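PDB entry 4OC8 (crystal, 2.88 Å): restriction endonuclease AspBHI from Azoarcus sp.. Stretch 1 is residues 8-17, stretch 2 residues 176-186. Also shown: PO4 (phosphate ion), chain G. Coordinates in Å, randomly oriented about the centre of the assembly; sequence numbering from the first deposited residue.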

# COMPACT_ATOMS: atom_id res chain seq x y z
N THR A 8 -42.42 -10.28 -13.54
CA THR A 8 -41.09 -10.66 -14.02
C THR A 8 -40.21 -11.24 -12.91
O THR A 8 -39.31 -12.05 -13.17
CB THR A 8 -40.38 -9.44 -14.66
OG1 THR A 8 -41.24 -8.86 -15.65
CG2 THR A 8 -39.07 -9.85 -15.31
N LEU A 9 -40.49 -10.85 -11.66
CA LEU A 9 -39.71 -11.31 -10.51
C LEU A 9 -39.91 -12.80 -10.21
O LEU A 9 -39.19 -13.37 -9.38
CB LEU A 9 -40.05 -10.48 -9.28
CG LEU A 9 -39.83 -8.97 -9.42
CD1 LEU A 9 -40.35 -8.26 -8.19
CD2 LEU A 9 -38.35 -8.67 -9.63
N GLY A 10 -40.88 -13.43 -10.87
CA GLY A 10 -41.07 -14.86 -10.72
C GLY A 10 -40.41 -15.65 -11.84
O GLY A 10 -40.51 -16.88 -11.89
N GLN A 11 -39.73 -14.94 -12.74
CA GLN A 11 -39.18 -15.57 -13.93
C GLN A 11 -37.70 -15.28 -14.19
O GLN A 11 -36.93 -16.19 -14.52
CB GLN A 11 -40.02 -15.19 -15.16
CG GLN A 11 -41.42 -15.79 -15.16
CD GLN A 11 -42.41 -14.99 -15.98
OE1 GLN A 11 -42.08 -13.91 -16.50
NE2 GLN A 11 -43.63 -15.49 -16.10
N VAL A 12 -37.30 -14.02 -14.04
CA VAL A 12 -35.94 -13.61 -14.38
C VAL A 12 -34.88 -14.14 -13.40
O VAL A 12 -35.15 -14.35 -12.22
CB VAL A 12 -35.84 -12.06 -14.51
CG1 VAL A 12 -36.03 -11.40 -13.16
CG2 VAL A 12 -34.52 -11.65 -15.14
N ASP A 13 -33.68 -14.39 -13.91
CA ASP A 13 -32.55 -14.82 -13.08
C ASP A 13 -31.99 -13.67 -12.25
O ASP A 13 -32.40 -12.52 -12.39
CB ASP A 13 -31.45 -15.42 -13.97
CG ASP A 13 -31.71 -16.86 -14.33
OD1 ASP A 13 -32.34 -17.57 -13.51
OD2 ASP A 13 -31.28 -17.30 -15.43
N LEU A 14 -31.03 -14.00 -11.38
CA LEU A 14 -30.34 -12.99 -10.57
C LEU A 14 -29.09 -12.50 -11.29
O LEU A 14 -28.08 -13.21 -11.34
CB LEU A 14 -29.95 -13.57 -9.21
CG LEU A 14 -31.01 -13.61 -8.10
CD1 LEU A 14 -32.12 -14.58 -8.44
CD2 LEU A 14 -30.36 -14.00 -6.80
N ILE A 15 -29.15 -11.28 -11.83
CA ILE A 15 -28.08 -10.72 -12.64
C ILE A 15 -27.28 -9.65 -11.88
O ILE A 15 -27.86 -8.75 -11.27
CB ILE A 15 -28.64 -10.14 -13.96
CG1 ILE A 15 -29.50 -11.20 -14.66
CG2 ILE A 15 -27.52 -9.64 -14.86
CD1 ILE A 15 -30.57 -10.63 -15.57
N VAL A 16 -25.96 -9.76 -11.91
CA VAL A 16 -25.09 -8.84 -11.18
C VAL A 16 -25.37 -7.38 -11.52
O VAL A 16 -25.36 -7.00 -12.70
CB VAL A 16 -23.61 -9.16 -11.42
CG1 VAL A 16 -22.73 -8.06 -10.85
CG2 VAL A 16 -23.25 -10.51 -10.80
N ASP A 17 -25.64 -6.59 -10.49
CA ASP A 17 -25.93 -5.16 -10.62
C ASP A 17 -27.24 -4.85 -11.36
O ASP A 17 -27.45 -3.72 -11.81
CB ASP A 17 -24.74 -4.40 -11.23
CG ASP A 17 -23.52 -4.41 -10.33
OD1 ASP A 17 -23.63 -4.85 -9.16
OD2 ASP A 17 -22.45 -3.96 -10.78
P PO4 G . -40.21 -21.70 -3.60
O1 PO4 G . -41.01 -22.65 -2.74
O2 PO4 G . -40.50 -21.96 -5.07
O3 PO4 G . -40.59 -20.27 -3.27
O4 PO4 G . -38.74 -21.91 -3.34
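Stretch 2 176-186: DEAVIPRAWVH

Stretch 2 runs antiparallel to stretch 1, first as a short strand, V179-I180, beside L14-I15, then as a helix that begins at R182 and carries on past H186. Backbone hydrogen bonds set the register. L14 and I180 form the hydrogen-bonded pair, L14 N to I180 O at 3.0 Å and I180 N to L14 O at 2.9 Å, while I15 lies opposite V179 in a non-hydrogen-bonded pair. Just beyond the strand, V16 N donates to A178 O at 3.2 Å.

Apolar contacts follow the alternation of the strands. L14 and I180 share one face, CB to CB 3.9 Å, and L14 CD2 reaches V185 CG2 of the helix at 4.3 Å; branched aliphatic chains suit this buried side. I15 and V179 occupy the other face, I15 CG1 lying 4.3 Å from V179 CG2.

Polar contacts secure the start of the helix. P181 holds the N-cap position, and D13 OD1 accepts R182 N at 2.8 Å, an acidic side chain meeting an amide of the first turn. The long side chain of R182 reaches back to the 3-10 segment, where R182 NH1 makes a short but weak, poorly angled hydrogen bond to L9 O at 2.5 Å. G10 O lies over one face of the guanidinium, 3.2 Å from R182 CZ.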

# COMPACT_ATOMS: atom_id res chain seq x y z
N ASP A 176 -16.96 -14.87 -8.97
CA ASP A 176 -17.04 -14.46 -10.38
C ASP A 176 -18.12 -15.22 -11.16
O ASP A 176 -17.82 -16.18 -11.86
CB ASP A 176 -15.69 -14.63 -11.09
CG ASP A 176 -15.67 -13.98 -12.46
OD1 ASP A 176 -16.70 -13.42 -12.89
OD2 ASP A 176 -14.61 -14.04 -13.13
N GLU A 177 -19.36 -14.75 -11.04
CA GLU A 177 -20.48 -15.29 -11.80
C GLU A 177 -21.40 -14.14 -12.19
O GLU A 177 -21.85 -13.39 -11.33
CB GLU A 177 -21.27 -16.31 -10.96
CG GLU A 177 -20.46 -17.52 -10.52
CD GLU A 177 -20.12 -18.47 -11.68
OE1 GLU A 177 -20.82 -18.44 -12.71
OE2 GLU A 177 -19.16 -19.25 -11.54
N ALA A 178 -21.69 -14.00 -13.48
CA ALA A 178 -22.53 -12.90 -13.95
C ALA A 178 -24.02 -13.17 -13.73
O ALA A 178 -24.79 -12.24 -13.49
CB ALA A 178 -22.26 -12.60 -15.42
N VAL A 179 -24.41 -14.44 -13.80
CA VAL A 179 -25.82 -14.80 -13.64
C VAL A 179 -26.02 -15.98 -12.70
O VAL A 179 -25.43 -17.05 -12.86
CB VAL A 179 -26.49 -15.12 -15.00
CG1 VAL A 179 -27.94 -15.48 -14.78
CG2 VAL A 179 -26.38 -13.94 -15.95
N ILE A 180 -26.88 -15.77 -11.71
CA ILE A 180 -27.23 -16.83 -10.77
C ILE A 180 -28.64 -17.33 -11.07
O ILE A 180 -29.61 -16.58 -10.94
CB ILE A 180 -27.16 -16.33 -9.32
CG1 ILE A 180 -25.85 -15.57 -9.09
CG2 ILE A 180 -27.29 -17.49 -8.36
CD1 ILE A 180 -24.62 -16.41 -9.30
N PRO A 181 -28.75 -18.60 -11.49
CA PRO A 181 -30.03 -19.19 -11.87
C PRO A 181 -31.01 -19.15 -10.71
O PRO A 181 -30.67 -19.64 -9.63
CB PRO A 181 -29.66 -20.65 -12.17
CG PRO A 181 -28.21 -20.62 -12.49
CD PRO A 181 -27.64 -19.56 -11.61
N ARG A 182 -32.20 -18.59 -10.91
CA ARG A 182 -33.20 -18.58 -9.85
C ARG A 182 -33.72 -19.99 -9.56
O ARG A 182 -34.17 -20.28 -8.45
CB ARG A 182 -34.36 -17.63 -10.16
CG ARG A 182 -35.25 -18.04 -11.32
CD ARG A 182 -36.53 -17.20 -11.34
NE ARG A 182 -37.53 -17.71 -10.40
CZ ARG A 182 -38.25 -16.94 -9.58
NH1 ARG A 182 -38.07 -15.63 -9.57
NH2 ARG A 182 -39.14 -17.50 -8.77
N ALA A 183 -33.63 -20.87 -10.55
CA ALA A 183 -33.94 -22.28 -10.36
C ALA A 183 -33.07 -22.88 -9.25
O ALA A 183 -33.57 -23.58 -8.37
CB ALA A 183 -33.74 -23.05 -11.65
N TRP A 184 -31.77 -22.58 -9.30
CA TRP A 184 -30.83 -23.06 -8.29
C TRP A 184 -31.12 -22.46 -6.93
O TRP A 184 -31.09 -23.15 -5.91
CB TRP A 184 -29.39 -22.72 -8.70
CG TRP A 184 -28.36 -23.21 -7.72
CD1 TRP A 184 -28.07 -24.51 -7.42
CD2 TRP A 184 -27.46 -22.41 -6.94
NE1 TRP A 184 -27.06 -24.57 -6.49
CE2 TRP A 184 -26.67 -23.29 -6.18
CE3 TRP A 184 -27.26 -21.04 -6.80
CZ2 TRP A 184 -25.68 -22.84 -5.30
CZ3 TRP A 184 -26.29 -20.59 -5.93
CH2 TRP A 184 -25.51 -21.49 -5.19
N VAL A 185 -31.40 -21.16 -6.93
CA VAL A 185 -31.68 -20.44 -5.70
C VAL A 185 -32.88 -21.05 -4.98
O VAL A 185 -32.79 -21.41 -3.81
CB VAL A 185 -31.93 -18.95 -5.96
CG1 VAL A 185 -32.39 -18.26 -4.68
CG2 VAL A 185 -30.67 -18.30 -6.49
N HIS A 186 -33.98 -21.20 -5.70
CA HIS A 186 -35.20 -21.76 -5.13
C HIS A 186 -35.08 -23.25 -4.79
O HIS A 186 -35.66 -23.71 -3.81
CB HIS A 186 -36.39 -21.51 -6.05
CG HIS A 186 -36.81 -20.07 -6.10
ND1 HIS A 186 -37.92 -19.59 -5.43
CD2 HIS A 186 -36.27 -19.00 -6.73
CE1 HIS A 186 -38.04 -18.30 -5.65
NE2 HIS A 186 -37.05 -17.91 -6.44